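Local coordinates for transcriptional regulator, HTH_3 family (Vibrio cholerae, PDB 1Y9Q), which probably binds DNA as a dimeric transcription factor and holds a zinc ion and D-methionine in its cupin domain, at residues L111-Q116 with V167-V172; S120-G125 with Q160-A165. All blocks are in the same frame, centred on the assembly; numbering follows the deposited sequence.

Contact 1 (L111-Q116 with V167-V172); sequences LLDHHQ and VTEKAV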
ATOM      1  N   LEU A 111      -8.572  15.610  -4.915  1.00 20.98           N
ATOM      2  CA  LEU A 111      -7.190  15.429  -4.511  1.00 21.74           C
ATOM      3  C   LEU A 111      -6.438  16.722  -4.807  1.00 23.33           C
ATOM      4  O   LEU A 111      -6.598  17.306  -5.882  1.00 21.94           O
ATOM      5  CB  LEU A 111      -6.561  14.271  -5.290  1.00 22.03           C
ATOM      6  CG  LEU A 111      -7.096  12.872  -4.988  1.00 22.21           C
ATOM      7  CD1 LEU A 111      -6.461  11.862  -5.924  1.00 25.51           C
ATOM      8  CD2 LEU A 111      -6.795  12.525  -3.543  1.00 24.35           C
ATOM      9  N   LEU A 112      -5.621  17.164  -3.858  1.00 23.16           N
ATOM     10  CA  LEU A 112      -4.863  18.402  -4.025  1.00 24.58           C
ATOM     11  C   LEU A 112      -3.364  18.199  -3.853  1.00 24.37           C
ATOM     12  O   LEU A 112      -2.916  17.180  -3.319  1.00 20.99           O
ATOM     13  CB  LEU A 112      -5.340  19.447  -3.018  1.00 25.36           C
ATOM     14  CG  LEU A 112      -6.817  19.830  -3.050  1.00 25.88           C
ATOM     15  CD1 LEU A 112      -7.122  20.756  -1.879  1.00 28.00           C
ATOM     16  CD2 LEU A 112      -7.157  20.492  -4.368  1.00 25.34           C
ATOM     17  N   ASP A 113      -2.597  19.178  -4.323  1.00 24.71           N
ATOM     18  CA  ASP A 113      -1.146  19.148  -4.222  1.00 27.72           C
ATOM     19  C   ASP A 113      -0.603  17.778  -4.623  1.00 28.33           C
ATOM     20  O   ASP A 113       0.214  17.192  -3.912  1.00 27.37           O
ATOM     21  CB  ASP A 113      -0.732  19.484  -2.787  1.00 30.18           C
ATOM     22  CG  ASP A 113       0.710  19.939  -2.688  1.00 33.36           C
ATOM     23  OD1 ASP A 113       1.068  20.923  -3.371  1.00 36.81           O
ATOM     24  OD2 ASP A 113       1.482  19.322  -1.924  1.00 33.78           O
ATOM     25  N   HIS A 114      -1.061  17.287  -5.772  1.00 28.87           N
ATOM     26  CA  HIS A 114      -0.670  15.984  -6.306  1.00 31.00           C
ATOM     27  C   HIS A 114      -0.561  14.902  -5.235  1.00 30.69           C
ATOM     28  O   HIS A 114       0.320  14.045  -5.277  1.00 30.72           O
ATOM     29  CB  HIS A 114       0.637  16.092  -7.121  1.00 33.14           C
ATOM     30  CG  HIS A 114       1.835  16.528  -6.333  1.00 35.09           C
ATOM     31  ND1 HIS A 114       2.495  15.697  -5.453  1.00 37.19           N
ATOM     32  CD2 HIS A 114       2.523  17.696  -6.334  1.00 35.08           C
ATOM     33  CE1 HIS A 114       3.539  16.332  -4.947  1.00 36.28           C
ATOM     34  NE2 HIS A 114       3.578  17.547  -5.466  1.00 34.57           N
ATOM     35  N   HIS A 115      -1.484  14.944  -4.281  1.00 31.17           N
ATOM     36  CA  HIS A 115      -1.517  13.974  -3.194  1.00 31.98           C
ATOM     37  C   HIS A 115      -1.669  12.545  -3.714  1.00 32.14           C
ATOM     38  O   HIS A 115      -2.333  12.306  -4.727  1.00 29.74           O
ATOM     39  CB  HIS A 115      -2.678  14.285  -2.248  1.00 32.98           C
ATOM     40  CG  HIS A 115      -2.852  13.276  -1.153  1.00 36.63           C
ATOM     41  ND1 HIS A 115      -1.969  13.158  -0.102  1.00 37.89           N
ATOM     42  CD2 HIS A 115      -3.791  12.318  -0.967  1.00 38.01           C
ATOM     43  CE1 HIS A 115      -2.356  12.168   0.687  1.00 38.33           C
ATOM     44  NE2 HIS A 115      -3.457  11.642   0.184  1.00 37.67           N
ATOM     45  N   GLN A 116      -1.037  11.603  -3.018  1.00 32.19           N
ATOM     46  CA  GLN A 116      -1.128  10.196  -3.377  1.00 32.22           C
ATOM     47  C   GLN A 116      -1.737   9.476  -2.180  1.00 32.47           C
ATOM     48  O   GLN A 116      -1.265   9.621  -1.053  1.00 31.66           O
ATOM     49  CB  GLN A 116       0.248   9.611  -3.691  1.00 31.87           C
ATOM     50  CG  GLN A 116       0.176   8.191  -4.226  1.00 33.13           C
ATOM     51  CD  GLN A 116       1.513   7.664  -4.691  1.00 34.22           C
ATOM     52  OE1 GLN A 116       2.231   8.329  -5.440  1.00 35.40           O
ATOM     53  NE2 GLN A 116       1.853   6.454  -4.261  1.00 34.90           N
ATOM     54  N   VAL A 167      -2.176  13.486 -10.695  1.00 21.37           N
ATOM     55  CA  VAL A 167      -0.962  13.726 -11.464  1.00 22.20           C
ATOM     56  C   VAL A 167      -0.848  15.232 -11.680  1.00 22.85           C
ATOM     57  O   VAL A 167       0.246  15.799 -11.610  1.00 21.73           O
ATOM     58  CB  VAL A 167      -0.987  12.986 -12.811  1.00 23.45           C
ATOM     59  CG1 VAL A 167       0.372  13.096 -13.481  1.00 24.06           C
ATOM     60  CG2 VAL A 167      -1.339  11.521 -12.584  1.00 26.07           C
ATOM     61  N   THR A 168      -1.979  15.874 -11.961  1.00 20.63           N
ATOM     62  CA  THR A 168      -2.001  17.321 -12.090  1.00 20.84           C
ATOM     63  C   THR A 168      -2.117  17.729 -10.627  1.00 23.00           C
ATOM     64  O   THR A 168      -2.496  16.902  -9.795  1.00 23.13           O
ATOM     65  CB  THR A 168      -3.233  17.813 -12.878  1.00 20.89           C
ATOM     66  OG1 THR A 168      -4.404  17.117 -12.428  1.00 20.39           O
ATOM     67  CG2 THR A 168      -3.040  17.569 -14.365  1.00 19.23           C
ATOM     68  N   GLU A 169      -1.794  18.973 -10.291  1.00 22.98           N
ATOM     69  CA  GLU A 169      -1.873  19.392  -8.894  1.00 24.38           C
ATOM     70  C   GLU A 169      -3.225  19.072  -8.272  1.00 24.22           C
ATOM     71  O   GLU A 169      -3.311  18.710  -7.098  1.00 24.66           O
ATOM     72  CB  GLU A 169      -1.593  20.889  -8.755  1.00 26.04           C
ATOM     73  CG  GLU A 169      -0.152  21.272  -9.030  1.00 31.08           C
ATOM     74  CD  GLU A 169       0.835  20.365  -8.322  1.00 33.37           C
ATOM     75  OE1 GLU A 169       0.693  20.166  -7.099  1.00 34.66           O
ATOM     76  OE2 GLU A 169       1.759  19.852  -8.991  1.00 36.98           O
ATOM     77  N   LYS A 170      -4.281  19.210  -9.062  1.00 22.84           N
ATOM     78  CA  LYS A 170      -5.623  18.930  -8.580  1.00 22.65           C
ATOM     79  C   LYS A 170      -6.332  17.945  -9.497  1.00 21.53           C
ATOM     80  O   LYS A 170      -6.121  17.941 -10.708  1.00 20.00           O
ATOM     81  CB  LYS A 170      -6.432  20.226  -8.492  1.00 25.13           C
ATOM     82  CG  LYS A 170      -7.900  20.021  -8.141  1.00 27.67           C
ATOM     83  CD  LYS A 170      -8.651  21.345  -8.095  1.00 28.65           C
ATOM     84  CE  LYS A 170     -10.117  21.133  -7.759  1.00 30.15           C
ATOM     85  NZ  LYS A 170     -10.878  22.410  -7.649  1.00 32.03           N
ATOM     86  N   ALA A 171      -7.163  17.099  -8.901  1.00 21.78           N
ATOM     87  CA  ALA A 171      -7.933  16.115  -9.644  1.00 19.13           C
ATOM     88  C   ALA A 171      -9.178  15.816  -8.832  1.00 18.92           C
ATOM     89  O   ALA A 171      -9.121  15.732  -7.605  1.00 18.82           O
ATOM     90  CB  ALA A 171      -7.127  14.850  -9.852  1.00 21.19           C
ATOM     91  N   VAL A 172     -10.302  15.685  -9.522  1.00 18.07           N
ATOM     92  CA  VAL A 172     -11.570  15.392  -8.878  1.00 16.46           C
ATOM     93  C   VAL A 172     -12.153  14.182  -9.583  1.00 15.01           C
ATOM     94  O   VAL A 172     -12.119  14.103 -10.812  1.00 14.96           O
ATOM     95  CB  VAL A 172     -12.555  16.569  -9.013  1.00 17.82           C
ATOM     96  CG1 VAL A 172     -13.865  16.235  -8.306  1.00 18.72           C
ATOM     97  CG2 VAL A 172     -11.939  17.835  -8.424  1.00 18.19           C
TER

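Contact 2 (S120-G125 with Q160-A165); sequences SPHALG and QPHGYA. With ZN (zinc ion), chain B; MED (D-methionine), chain C.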
ATOM      1  N   SER A 120      -5.461   0.050   2.044  1.00 21.28           N
ATOM      2  CA  SER A 120      -5.323  -1.362   2.382  1.00 21.24           C
ATOM      3  C   SER A 120      -6.487  -2.028   1.662  1.00 19.26           C
ATOM      4  O   SER A 120      -7.419  -1.355   1.230  1.00 19.83           O
ATOM      5  CB  SER A 120      -5.478  -1.584   3.892  1.00 23.71           C
ATOM      6  OG  SER A 120      -4.445  -0.957   4.627  1.00 26.89           O
ATOM      7  N   PRO A 121      -6.455  -3.356   1.515  1.00 19.43           N
ATOM      8  CA  PRO A 121      -7.572  -4.002   0.825  1.00 17.76           C
ATOM      9  C   PRO A 121      -8.889  -3.714   1.539  1.00 15.86           C
ATOM     10  O   PRO A 121      -8.924  -3.638   2.767  1.00 16.56           O
ATOM     11  CB  PRO A 121      -7.215  -5.483   0.908  1.00 19.27           C
ATOM     12  CG  PRO A 121      -5.708  -5.470   0.938  1.00 21.58           C
ATOM     13  CD  PRO A 121      -5.432  -4.344   1.902  1.00 19.39           C
ATOM     14  N   HIS A 122      -9.963  -3.523   0.779  1.00 14.02           N
ATOM     15  CA  HIS A 122     -11.264  -3.331   1.407  1.00 15.08           C
ATOM     16  C   HIS A 122     -11.764  -4.760   1.590  1.00 14.25           C
ATOM     17  O   HIS A 122     -11.057  -5.706   1.228  1.00 14.23           O
ATOM     18  CB  HIS A 122     -12.203  -2.522   0.510  1.00 14.20           C
ATOM     19  CG  HIS A 122     -11.748  -1.110   0.289  1.00 15.33           C
ATOM     20  ND1 HIS A 122     -11.096  -0.380   1.262  1.00 15.54           N
ATOM     21  CD2 HIS A 122     -11.866  -0.291  -0.781  1.00 13.98           C
ATOM     22  CE1 HIS A 122     -10.832   0.827   0.797  1.00 16.38           C
ATOM     23  NE2 HIS A 122     -11.289   0.909  -0.438  1.00 13.58           N
ATOM     24  N   ALA A 123     -12.959  -4.930   2.148  1.00 13.08           N
ATOM     25  CA  ALA A 123     -13.496  -6.270   2.387  1.00 13.92           C
ATOM     26  C   ALA A 123     -13.614  -7.093   1.110  1.00 15.75           C
ATOM     27  O   ALA A 123     -13.754  -6.548   0.012  1.00 14.31           O
ATOM     28  CB  ALA A 123     -14.856  -6.176   3.079  1.00 14.37           C
ATOM     29  N   LEU A 124     -13.569  -8.414   1.268  1.00 16.86           N
ATOM     30  CA  LEU A 124     -13.655  -9.341   0.144  1.00 17.73           C
ATOM     31  C   LEU A 124     -14.831  -9.036  -0.775  1.00 15.95           C
ATOM     32  O   LEU A 124     -15.955  -8.857  -0.323  1.00 16.43           O
ATOM     33  CB  LEU A 124     -13.780 -10.780   0.661  1.00 20.69           C
ATOM     34  CG  LEU A 124     -13.878 -11.896  -0.382  1.00 25.42           C
ATOM     35  CD1 LEU A 124     -12.569 -12.002  -1.161  1.00 25.22           C
ATOM     36  CD2 LEU A 124     -14.182 -13.210   0.318  1.00 27.74           C
ATOM     37  N   GLY A 125     -14.561  -8.969  -2.073  1.00 15.46           N
ATOM     38  CA  GLY A 125     -15.621  -8.715  -3.029  1.00 15.29           C
ATOM     39  C   GLY A 125     -16.033  -7.268  -3.222  1.00 13.91           C
ATOM     40  O   GLY A 125     -16.874  -6.988  -4.073  1.00 15.67           O
ATOM     41  N   GLN A 160      -7.827  -5.575  -2.521  1.00 17.74           N
ATOM     42  CA  GLN A 160      -6.402  -5.743  -2.777  1.00 17.93           C
ATOM     43  C   GLN A 160      -5.758  -4.390  -2.540  1.00 18.67           C
ATOM     44  O   GLN A 160      -6.451  -3.368  -2.504  1.00 18.71           O
ATOM     45  CB  GLN A 160      -6.157  -6.152  -4.233  1.00 19.39           C
ATOM     46  CG  GLN A 160      -6.568  -5.086  -5.250  1.00 17.15           C
ATOM     47  CD  GLN A 160      -6.162  -5.447  -6.664  1.00 18.73           C
ATOM     48  OE1 GLN A 160      -4.986  -5.685  -6.936  1.00 18.05           O
ATOM     49  NE2 GLN A 160      -7.134  -5.491  -7.575  1.00 16.53           N
ATOM     50  N   PRO A 161      -4.428  -4.357  -2.361  1.00 18.16           N
ATOM     51  CA  PRO A 161      -3.786  -3.062  -2.142  1.00 17.61           C
ATOM     52  C   PRO A 161      -4.097  -2.198  -3.355  1.00 16.15           C
ATOM     53  O   PRO A 161      -3.978  -2.654  -4.495  1.00 16.97           O
ATOM     54  CB  PRO A 161      -2.301  -3.423  -2.059  1.00 19.91           C
ATOM     55  CG  PRO A 161      -2.333  -4.794  -1.455  1.00 19.99           C
ATOM     56  CD  PRO A 161      -3.452  -5.453  -2.236  1.00 18.37           C
ATOM     57  N   HIS A 162      -4.532  -0.970  -3.114  1.00 16.18           N
ATOM     58  CA  HIS A 162      -4.841  -0.063  -4.213  1.00 16.91           C
ATOM     59  C   HIS A 162      -4.522   1.358  -3.805  1.00 15.58           C
ATOM     60  O   HIS A 162      -4.057   1.598  -2.693  1.00 16.58           O
ATOM     61  CB  HIS A 162      -6.317  -0.188  -4.654  1.00 15.33           C
ATOM     62  CG  HIS A 162      -7.321   0.136  -3.588  1.00 15.25           C
ATOM     63  ND1 HIS A 162      -7.566  -0.690  -2.514  1.00 14.05           N
ATOM     64  CD2 HIS A 162      -8.183   1.178  -3.464  1.00 14.91           C
ATOM     65  CE1 HIS A 162      -8.534  -0.175  -1.773  1.00 15.70           C
ATOM     66  NE2 HIS A 162      -8.924   0.959  -2.330  1.00 15.93           N
ATOM     67  N   GLY A 163      -4.749   2.303  -4.707  1.00 16.62           N
ATOM     68  CA  GLY A 163      -4.455   3.682  -4.374  1.00 15.60           C
ATOM     69  C   GLY A 163      -4.910   4.660  -5.431  1.00 16.84           C
ATOM     70  O   GLY A 163      -5.314   4.262  -6.523  1.00 15.50           O
ATOM     71  N   TYR A 164      -4.840   5.944  -5.096  1.00 16.97           N
ATOM     72  CA  TYR A 164      -5.248   7.011  -6.002  1.00 18.30           C
ATOM     73  C   TYR A 164      -4.218   8.122  -5.926  1.00 18.82           C
ATOM     74  O   TYR A 164      -3.698   8.411  -4.853  1.00 19.80           O
ATOM     75  CB  TYR A 164      -6.601   7.577  -5.579  1.00 18.65           C
ATOM     76  CG  TYR A 164      -7.552   6.539  -5.044  1.00 17.54           C
ATOM     77  CD1 TYR A 164      -7.417   6.045  -3.746  1.00 18.92           C
ATOM     78  CD2 TYR A 164      -8.574   6.030  -5.842  1.00 17.11           C
ATOM     79  CE1 TYR A 164      -8.278   5.070  -3.255  1.00 16.24           C
ATOM     80  CE2 TYR A 164      -9.439   5.054  -5.361  1.00 14.36           C
ATOM     81  CZ  TYR A 164      -9.283   4.579  -4.070  1.00 15.25           C
ATOM     82  OH  TYR A 164     -10.131   3.612  -3.603  1.00 12.46           O
ATOM     83  N   ALA A 165      -3.927   8.749  -7.060  1.00 18.30           N
ATOM     84  CA  ALA A 165      -2.960   9.834  -7.075  1.00 19.49           C
ATOM     85  C   ALA A 165      -3.307  10.885  -8.120  1.00 18.52           C
ATOM     86  O   ALA A 165      -3.671  10.562  -9.250  1.00 18.73           O
ATOM     87  CB  ALA A 165      -1.562   9.283  -7.339  1.00 19.30           C
TER
HETATM   88 ZN    ZN B 202     -10.687   2.280  -1.932  1.00 16.80          ZN
HETATM   89  N   MED C 201     -12.299   3.742  -1.481  1.00 18.96           N
HETATM   90  CA  MED C 201     -11.753   4.834  -0.623  1.00 19.19           C
HETATM   91  C   MED C 201     -10.297   4.548  -0.233  1.00 18.93           C
HETATM   92  O   MED C 201      -9.691   3.532  -0.603  1.00 18.39           O
HETATM   93  CB  MED C 201     -11.885   6.178  -1.375  1.00 20.75           C
HETATM   94  CG  MED C 201     -11.426   7.464  -0.718  1.00 24.00           C
HETATM   95  SD  MED C 201     -12.576   7.745   0.663  1.00 25.05           S
HETATM   96  CE  MED C 201     -14.096   7.995  -0.142  1.00 26.46           C
HETATM   97  OXT MED C 201      -9.697   5.349   0.483  1.00 18.12           O

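Contact 1 (L111-Q116 with V167-V172)
L111 and A171 form an antiparallel hydrogen-bonded pair at the end of the pairing between neighbouring strands 104-111 and 171-178 of the cupin beta-sandwich. L111 N donates to A171 O at 2.7 Å, nearly straight at 169°. A171 N returns a longer bond to L111 O, and the CA-H of K170 also points at that oxygen. Beyond the pair both chains turn away into loops. There E169 O accepts the backbone N of H114 at 3.0 Å. D113 N lies close to the same oxygen, but its angle is too poor for a bond. The bend at chi2 (-47°) turns CD of E169 back beside the H114 ring. The carboxylate stands at 85° to that ring, with OE1 at the ring edge, 3.2 Å from H114 CD2. L112 CD2 packs alongside K170 CG at 3.9 Å, and the extended lysine chain runs on past it. H115 N bonds to L112 O and closes one turn. The H114 ring also meets the H114 ring of the second subunit, so the contact reaches the dimer interface. In the other turn T168 OG1 has a partner in I136 N of the neighbouring loop, and it donates to K170 O at 2.6 Å.

Contact 2 (S120-G125 with Q160-A165)
H122 and H162 converge on one zinc ion from two parts of the chain. From CB of H162, chi1 of 61° puts CG between the backbone N and the carbonyl carbon, and the ring beyond it lies toward the zinc. ND1 donates in the ring plane to Q160 O at 2.9 Å, which fixes the rotation of the ring and leaves NE2 for the metal. CE1 lies over one face of H122, 3.2 Å from H122 NE2 and offset toward the rim. S120 O also approaches CE1. CD2 lies on the other side of NE2, 3.1 Å from the zinc. NE2 itself binds the zinc at 2.2 Å. The two imidazoles form an offset edge-to-face pair, with planes at 76° and the edge of H162 toward the face of H122. H122 binds through NE2 at 2.1 Å, and Y164 through OH at 2.2 Å with the metal in its ring plane. D-methionine chelates the zinc through N and O, and E128 completes the six ligand atoms. Outside the metal shell, P121 CG packs against P161 CD at 3.9 Å, and P121 CB lies against Q160 N. W57 meets the H122 ring, bringing helix 53-63 up to the site. Histidines and a glutamate gripping a metal inside the beta-sandwich are typical of the cupin metal site, here with a tyrosine as the fourth protein ligand.

Contact 2 is nested inside the loop that contact 1 closes, and their centres lie about 19 Å apart. Strand 162-166 leads from the zinc site toward the turn of 167-172, and strand 171-178 follows it. The two contacts touch where strand 162-166 passes 111-116. Q116 CG packs on A165 CB at 3.7 Å, and L111 CD1 lies 4.0 Å from A165 C. At nearest atoms, the side chain of L111 is about 4 Å from that of Y164, about 7 Å from D-methionine and about 11 Å from the zinc. L111 thus packs beside a zinc ligand, Y164, without itself reaching the metal. Contact 2 supplies three of the four protein ligands.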